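Local coordinates for beta-galactosidase/beta-glucuronidase (Faecalibacterium prausnitzii L2-6, PDB 6MVF), which is an FMN-binding beta-glucuronidase of glycoside hydrolase family 2, an enzyme that releases glucuronic acid from glucuronide conjugates, at residues 442-445 and 451-454; 394-399 and 411-416; 472-477 and 524-529. One frame throughout, in Å; residues are numbered along the deposited sequence.

Contact 1. Residues 442-445 and 451-454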
# COMPACT_ATOMS: atom_id res chain seq x y z
N PRO A 442 -46.68 29.00 16.80
CA PRO A 442 -45.36 29.58 17.06
C PRO A 442 -44.20 28.68 16.66
O PRO A 442 -43.05 29.12 16.81
CB PRO A 442 -45.39 29.81 18.57
CG PRO A 442 -46.26 28.69 19.06
CD PRO A 442 -47.35 28.56 18.05
N MET A 443 -44.43 27.45 16.18
CA MET A 443 -43.30 26.63 15.74
C MET A 443 -42.87 26.93 14.30
O MET A 443 -41.79 26.49 13.89
CB MET A 443 -43.62 25.14 15.88
CG MET A 443 -43.75 24.66 17.34
SD MET A 443 -42.46 25.28 18.45
CE MET A 443 -41.05 24.29 17.92
N HIS A 444 -43.65 27.69 13.54
CA HIS A 444 -43.26 28.05 12.19
C HIS A 444 -42.63 29.44 12.14
O HIS A 444 -42.76 30.25 13.06
CB HIS A 444 -44.47 27.97 11.27
CG HIS A 444 -45.19 26.67 11.37
ND1 HIS A 444 -44.67 25.49 10.88
CD2 HIS A 444 -46.39 26.35 11.91
CE1 HIS A 444 -45.52 24.51 11.11
NE2 HIS A 444 -46.57 25.00 11.73
N ARG A 445 -41.91 29.69 11.05
CA ARG A 445 -41.26 30.97 10.78
C ARG A 445 -40.19 31.32 11.81
O ARG A 445 -39.73 32.48 11.85
CB ARG A 445 -42.31 32.09 10.66
CG ARG A 445 -43.45 31.66 9.77
CD ARG A 445 -44.43 32.72 9.35
NE ARG A 445 -45.14 32.23 8.17
CZ ARG A 445 -46.12 31.33 8.21
NH1 ARG A 445 -46.50 30.84 9.39
NH2 ARG A 445 -46.71 30.90 7.10
N SER A 451 -39.26 21.60 7.76
CA SER A 451 -39.62 20.31 7.21
C SER A 451 -40.55 19.56 8.16
O SER A 451 -40.54 19.78 9.38
CB SER A 451 -38.38 19.46 6.90
OG SER A 451 -37.71 19.92 5.74
N TYR A 452 -41.33 18.65 7.59
CA TYR A 452 -42.22 17.80 8.35
C TYR A 452 -41.79 16.33 8.24
O TYR A 452 -41.26 15.89 7.22
CB TYR A 452 -43.66 17.94 7.86
CG TYR A 452 -44.46 19.01 8.56
CD1 TYR A 452 -44.41 20.32 8.15
CD2 TYR A 452 -45.32 18.69 9.62
CE1 TYR A 452 -45.18 21.30 8.77
CE2 TYR A 452 -46.09 19.65 10.24
CZ TYR A 452 -46.02 20.97 9.81
OH TYR A 452 -46.78 21.95 10.43
N ASN A 453 -42.03 15.60 9.33
CA ASN A 453 -41.89 14.15 9.36
C ASN A 453 -43.28 13.53 9.15
O ASN A 453 -44.14 13.59 10.04
CB ASN A 453 -41.27 13.71 10.68
CG ASN A 453 -39.85 14.23 10.87
OD1 ASN A 453 -39.26 14.81 9.96
ND2 ASN A 453 -39.29 14.01 12.05
N HIS A 454 -43.51 12.93 7.98
CA HIS A 454 -44.81 12.35 7.67
C HIS A 454 -44.70 10.87 7.33
O HIS A 454 -43.76 10.43 6.66
CB HIS A 454 -45.47 13.09 6.51
CG HIS A 454 -46.10 14.38 6.92
ND1 HIS A 454 -46.98 14.46 7.97
CD2 HIS A 454 -45.96 15.63 6.43
CE1 HIS A 454 -47.36 15.72 8.12
NE2 HIS A 454 -46.75 16.45 7.19

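Contact 2. Residues 394-399 and 411-416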
# COMPACT_ATOMS: atom_id res chain seq x y z
N TRP A 394 -28.23 23.89 9.49
CA TRP A 394 -28.21 23.51 10.90
C TRP A 394 -29.64 23.28 11.34
O TRP A 394 -30.50 24.15 11.17
CB TRP A 394 -27.57 24.60 11.77
CG TRP A 394 -26.15 25.04 11.45
CD1 TRP A 394 -25.75 26.32 11.12
CD2 TRP A 394 -24.96 24.24 11.47
NE1 TRP A 394 -24.39 26.34 10.92
CE2 TRP A 394 -23.88 25.09 11.12
CE3 TRP A 394 -24.71 22.88 11.73
CZ2 TRP A 394 -22.54 24.62 11.03
CZ3 TRP A 394 -23.38 22.41 11.64
CH2 TRP A 394 -22.31 23.29 11.29
N GLY A 395 -29.91 22.11 11.93
CA GLY A 395 -31.23 21.79 12.46
C GLY A 395 -31.26 21.97 13.97
O GLY A 395 -30.36 21.52 14.68
N ILE A 396 -32.32 22.61 14.47
CA ILE A 396 -32.35 22.98 15.88
C ILE A 396 -33.21 22.06 16.76
O ILE A 396 -33.02 22.06 17.99
CB ILE A 396 -32.77 24.46 16.08
CG1 ILE A 396 -34.20 24.71 15.61
CG2 ILE A 396 -31.77 25.43 15.40
CD1 ILE A 396 -34.74 26.04 16.08
N SER A 397 -34.12 21.28 16.18
CA SER A 397 -34.87 20.27 16.94
C SER A 397 -35.54 19.29 16.00
O SER A 397 -35.79 19.59 14.83
CB SER A 397 -35.92 20.90 17.87
OG SER A 397 -36.98 21.50 17.14
N ASN A 398 -35.86 18.11 16.53
CA ASN A 398 -36.65 17.10 15.82
C ASN A 398 -37.86 16.75 16.66
O ASN A 398 -37.72 16.28 17.80
CB ASN A 398 -35.82 15.84 15.54
CG ASN A 398 -36.64 14.75 14.85
OD1 ASN A 398 -37.02 14.90 13.68
ND2 ASN A 398 -36.92 13.66 15.57
N GLU A 399 -39.06 16.99 16.12
CA GLU A 399 -40.30 16.48 16.70
C GLU A 399 -40.47 16.90 18.16
O GLU A 399 -40.99 16.15 18.98
CB GLU A 399 -40.38 14.95 16.57
CG GLU A 399 -40.56 14.46 15.17
CD GLU A 399 -40.80 12.96 15.11
OE1 GLU A 399 -40.58 12.30 16.15
OE2 GLU A 399 -41.19 12.44 14.03
N ASP A 411 -39.20 29.57 23.57
CA ASP A 411 -38.12 30.53 23.79
C ASP A 411 -36.78 29.89 23.50
O ASP A 411 -35.86 30.56 23.01
CB ASP A 411 -38.15 31.05 25.23
CG ASP A 411 -39.35 31.93 25.50
OD1 ASP A 411 -40.00 32.35 24.52
OD2 ASP A 411 -39.64 32.19 26.69
N THR A 412 -36.64 28.61 23.82
CA THR A 412 -35.40 27.92 23.54
C THR A 412 -35.15 27.85 22.03
O THR A 412 -34.01 27.99 21.58
CB THR A 412 -35.42 26.52 24.18
OG1 THR A 412 -35.55 26.67 25.60
CG2 THR A 412 -34.15 25.74 23.86
N HIS A 413 -36.22 27.71 21.24
CA HIS A 413 -36.03 27.69 19.79
C HIS A 413 -35.62 29.06 19.26
O HIS A 413 -34.85 29.13 18.31
CB HIS A 413 -37.28 27.16 19.09
CG HIS A 413 -37.42 25.67 19.16
ND1 HIS A 413 -37.64 24.98 20.34
CD2 HIS A 413 -37.35 24.72 18.19
CE1 HIS A 413 -37.70 23.69 20.09
NE2 HIS A 413 -37.54 23.50 18.79
N HIS A 414 -36.08 30.14 19.88
CA HIS A 414 -35.58 31.45 19.48
C HIS A 414 -34.14 31.66 19.93
O HIS A 414 -33.33 32.22 19.19
CB HIS A 414 -36.49 32.56 20.02
CG HIS A 414 -37.87 32.57 19.41
ND1 HIS A 414 -39.02 32.46 20.17
CD2 HIS A 414 -38.27 32.67 18.12
CE1 HIS A 414 -40.07 32.49 19.37
NE2 HIS A 414 -39.64 32.62 18.12
N ASP A 415 -33.79 31.20 21.14
CA ASP A 415 -32.40 31.24 21.60
C ASP A 415 -31.49 30.50 20.63
O ASP A 415 -30.40 30.99 20.29
CB ASP A 415 -32.27 30.64 23.01
CG ASP A 415 -33.02 31.46 24.08
OD1 ASP A 415 -33.25 32.66 23.86
OD2 ASP A 415 -33.40 30.90 25.14
N LEU A 416 -31.92 29.32 20.16
CA LEU A 416 -31.12 28.53 19.24
C LEU A 416 -31.03 29.19 17.87
O LEU A 416 -29.97 29.18 17.24
CB LEU A 416 -31.71 27.12 19.12
CG LEU A 416 -31.37 26.13 20.24
CD1 LEU A 416 -32.33 24.93 20.25
CD2 LEU A 416 -29.91 25.69 20.10

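Contact 3. Residues 472-477 and 524-529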
# COMPACT_ATOMS: atom_id res chain seq x y z
N LYS A 472 -51.39 21.25 -0.18
CA LYS A 472 -52.26 22.09 0.63
C LYS A 472 -51.45 23.02 1.53
O LYS A 472 -51.71 24.23 1.58
CB LYS A 472 -53.20 21.21 1.47
CG LYS A 472 -54.26 21.99 2.24
CD LYS A 472 -55.00 21.08 3.21
CE LYS A 472 -56.07 21.83 3.95
NZ LYS A 472 -57.19 22.13 3.02
N PHE A 473 -50.48 22.47 2.25
CA PHE A 473 -49.64 23.31 3.10
C PHE A 473 -48.90 24.36 2.29
O PHE A 473 -48.75 25.51 2.72
CB PHE A 473 -48.66 22.43 3.88
CG PHE A 473 -47.77 23.18 4.80
CD1 PHE A 473 -46.62 23.81 4.31
CD2 PHE A 473 -48.06 23.26 6.15
CE1 PHE A 473 -45.78 24.51 5.16
CE2 PHE A 473 -47.23 23.95 7.01
CZ PHE A 473 -46.08 24.59 6.51
N HIS A 474 -48.42 23.99 1.10
CA HIS A 474 -47.73 24.94 0.24
C HIS A 474 -48.66 26.08 -0.17
O HIS A 474 -48.25 27.24 -0.21
CB HIS A 474 -47.17 24.21 -0.99
CG HIS A 474 -46.37 25.09 -1.92
ND1 HIS A 474 -45.36 25.93 -1.48
CD2 HIS A 474 -46.43 25.25 -3.27
CE1 HIS A 474 -44.83 26.56 -2.52
NE2 HIS A 474 -45.47 26.17 -3.61
N ALA A 475 -49.93 25.75 -0.46
CA ALA A 475 -50.87 26.78 -0.89
C ALA A 475 -51.25 27.70 0.25
O ALA A 475 -51.38 28.91 0.06
CB ALA A 475 -52.11 26.14 -1.51
N GLU A 476 -51.39 27.15 1.46
CA GLU A 476 -51.74 27.95 2.63
C GLU A 476 -50.56 28.69 3.24
O GLU A 476 -50.77 29.58 4.07
CB GLU A 476 -52.34 27.07 3.72
CG GLU A 476 -53.75 26.61 3.43
CD GLU A 476 -54.24 25.59 4.44
OE1 GLU A 476 -55.32 24.99 4.21
OE2 GLU A 476 -53.53 25.39 5.46
N ASN A 477 -49.32 28.33 2.88
CA ASN A 477 -48.13 28.98 3.43
C ASN A 477 -47.13 29.26 2.32
O ASN A 477 -45.99 28.78 2.36
CB ASN A 477 -47.49 28.12 4.53
CG ASN A 477 -48.46 27.73 5.61
OD1 ASN A 477 -48.70 28.49 6.54
ND2 ASN A 477 -49.00 26.52 5.51
N ARG A 524 -42.62 17.97 -7.61
CA ARG A 524 -42.66 19.20 -6.81
C ARG A 524 -41.26 19.71 -6.52
O ARG A 524 -40.71 19.49 -5.44
CB ARG A 524 -43.42 18.97 -5.51
CG ARG A 524 -44.82 18.43 -5.71
CD ARG A 524 -45.41 17.92 -4.41
NE ARG A 524 -46.82 17.63 -4.57
CZ ARG A 524 -47.28 16.56 -5.21
NH1 ARG A 524 -46.44 15.68 -5.74
NH2 ARG A 524 -48.59 16.39 -5.33
N PRO A 525 -40.64 20.43 -7.47
CA PRO A 525 -39.29 20.95 -7.22
C PRO A 525 -39.25 22.00 -6.13
O PRO A 525 -38.16 22.22 -5.57
CB PRO A 525 -38.87 21.54 -8.57
CG PRO A 525 -40.13 21.65 -9.36
CD PRO A 525 -41.06 20.60 -8.87
N TRP A 526 -40.38 22.62 -5.78
CA TRP A 526 -40.43 23.59 -4.70
C TRP A 526 -40.29 22.95 -3.31
O TRP A 526 -40.17 23.67 -2.32
CB TRP A 526 -41.74 24.39 -4.79
CG TRP A 526 -42.97 23.52 -4.96
CD1 TRP A 526 -43.55 23.14 -6.14
CD2 TRP A 526 -43.74 22.91 -3.92
NE1 TRP A 526 -44.63 22.33 -5.90
CE2 TRP A 526 -44.77 22.18 -4.55
CE3 TRP A 526 -43.65 22.90 -2.53
CZ2 TRP A 526 -45.72 21.44 -3.82
CZ3 TRP A 526 -44.59 22.17 -1.80
CH2 TRP A 526 -45.62 21.46 -2.45
N ILE A 527 -40.30 21.62 -3.22
CA ILE A 527 -39.86 20.93 -2.01
C ILE A 527 -38.34 21.04 -1.97
O ILE A 527 -37.66 20.48 -2.84
CB ILE A 527 -40.31 19.46 -2.00
CG1 ILE A 527 -41.84 19.36 -2.00
CG2 ILE A 527 -39.68 18.74 -0.80
CD1 ILE A 527 -42.50 19.66 -0.67
N TRP A 528 -37.81 21.79 -1.01
CA TRP A 528 -36.40 22.13 -1.13
C TRP A 528 -35.52 20.91 -0.88
O TRP A 528 -34.48 20.77 -1.54
CB TRP A 528 -36.03 23.30 -0.20
CG TRP A 528 -36.26 23.05 1.25
CD1 TRP A 528 -37.42 23.23 1.94
CD2 TRP A 528 -35.29 22.58 2.20
NE1 TRP A 528 -37.24 22.89 3.25
CE2 TRP A 528 -35.95 22.48 3.44
CE3 TRP A 528 -33.94 22.22 2.12
CZ2 TRP A 528 -35.30 22.03 4.60
CZ3 TRP A 528 -33.29 21.80 3.26
CH2 TRP A 528 -33.97 21.70 4.49
N ALA A 529 -35.95 20.01 0.01
CA ALA A 529 -35.23 18.76 0.26
C ALA A 529 -36.19 17.73 0.85
O ALA A 529 -36.95 18.05 1.76
CB ALA A 529 -34.04 18.97 1.19

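Contact 1. Residues 442-445 and 451-454
His-444 and Tyr-452 make this contact by themselves, two buried side chains crossing at about a right angle, with 73 Å² of surface buried between the segments. The phenol oxygen arrives at the edge of the imidazole, near its plane, along the CE1-NE2 side of the ring: Tyr-452 OH lies 2.9 Å from His-444 CE1 and 3.3 Å from His-444 NE2. The tyrosine ring carbons stay further back, Tyr-452 CZ being 3.8 Å from His-444 CE1. The histidine reaches over because its CG stands anti to the carbonyl carbon, beside the backbone N (chi1 -51°), and this sends the imidazole out from the loop toward the strand.

Each polar group is secured from elsewhere. His-444 NE2 is hydrogen-bonded to the carbonyl oxygen of Pro-438, and Tyr-452 OH to that of Thr-437, so the two rings are tied to neighbouring peptides. On its other nitrogen, His-444 ND1 meets the carboxylate of Glu-450, whose second oxygen takes the backbone N-H of Arg-445. With a carbonyl at one nitrogen and a carboxylate at the other, the imidazole would be expected to favour the doubly protonated form. A leucine in place of His-444 is likely to leave one carboxylate oxygen of Glu-450 and the Pro-438 carbonyl without their ring partner, and the loop freer to shift.

Tyr-452 also meets Phe-473 of helix 466-476 edge-to-face, whereas its neighbour Asn-453 bonds to Ser-485 on the adjoining strand and to Asn-398 and Glu-399 at the end of strand 391-398, one strand further on. Strand 450-453 runs parallel between 428-433 and 482-487 as the sixth strand of the (beta/alpha)8, or TIM, barrel, and here the link from the fifth strand is a helix-free loop packed against it through a histidine.

Contact 2. Residues 394-399 and 411-416
Ile-396 and Ser-397 of strand 391-398 turn together onto Leu-416 and His-413 of helix 407-423, the strand and helix of one beta-alpha-beta unit of the TIM barrel. The short axes run antiparallel, at 169°, and approach to 9.1 Å, as expected when a barrel helix returns along the outside of its own strand.

Ahead of this pair, Trp-394 faces other parts of the barrel, its NE1 bonded to Asp-424. Ile-396 is the apolar half of the interface and divides its branches between the two helix residues. With CG1 placed between the backbone N and the carbonyl carbon (chi1 64°), the longer branch runs out to His-413, where Ile-396 CD1 comes within 3.6 Å of His-413 CD2 at an oblique approach. The shorter branch slides past the leucine in the opposite sense, Ile-396 CG2 lying 4.1 Å from Leu-416 CB. A methyl of the same leucine rests on the strand backbone, Leu-416 CD1 being 3.7 Å from Ile-396 O.

The backbone at Ile-396 leaves extended geometry (psi -18°), which lets the next residue, Ser-397, also direct its side chain at the helix. Asn-398 then points away from the helix, its OD1 bonded to Arg-333.

Phe-360 meets the His-413 ring at an angle. Each nitrogen of the imidazole has a partner: ND1 is hydrogen-bonded to the carbonyl of Leu-409, one turn earlier in the helix, and at the other edge, in the ring plane, Ser-397 OG is hydrogen-bonded to His-413 NE2 at 2.7 Å.

Contact 3. Residues 472-477 and 524-529
Trp-526 lies flat against the imidazole of His-474, and the residues leading into and out of it prepare that stack. Arg-524 opens a type I turn closed by the hydrogen bond from Ile-527 N to Arg-524 O, 3.1 Å long. Its guanidinium is directed back to helix 466-476, where NE forms a salt bridge with Asp-471, while its CB sits over one face of the indole. Pro-525 takes the second position of the turn, its phi of -66° suiting the place.

Trp-526 follows, with CG set between the backbone N and the carbonyl carbon (chi1 49°). This turns the indole back over the turn, so that Arg-524 CB and Ile-527 CG1 cover one face and the histidine the opposite one. The imidazole makes an offset stack with the six-membered ring: centroids of the His-474 ring and that Trp-526 ring are 3.8 Å apart and the planes differ by 7°. The overlap runs on up the histidine side chain, His-474 CB lying 3.4 Å from Trp-526 CZ3. No hydrogen bond crosses between the segments; flat ring surfaces do the holding.

Beyond the stack, Ile-527 and Trp-528 turn inward, Trp-528 NE1 bonding to the carbonyl of Glu-450. Across the way, just past the end of the helix, Asn-477 folds back, its ND2 donating to a lone pair of Phe-473 O at 3.0 Å and lying above the Phe-473 ring.

Helix 466-476 is thus joined at its C-terminal end to the loop entering the last barrel strand, 529-532, a helix-to-loop seam at the end of the TIM barrel where the strands begin.

All three contacts belong to one TIM barrel but sit at different depths. Contacts 1 and 2 are buried, while contact 3 lies at the surface. Their chemistry follows: contact 2 combines apolar packing with a serine-histidine hydrogen bond, contact 1 brings together two polar rings held chiefly by outside carbonyls and a carboxylate, and contact 3 relies on an aromatic stack. Contact 1 is the hub. Asn-453 ties it to the end of strand 391-398 in contact 2, and Met-443 packs on His-413; on its other flank Arg-445 bonds to Asn-477, and Ser-451 packs on Trp-528, both of contact 3. Contacts 2 and 3, about 22 Å apart between centres, do not touch.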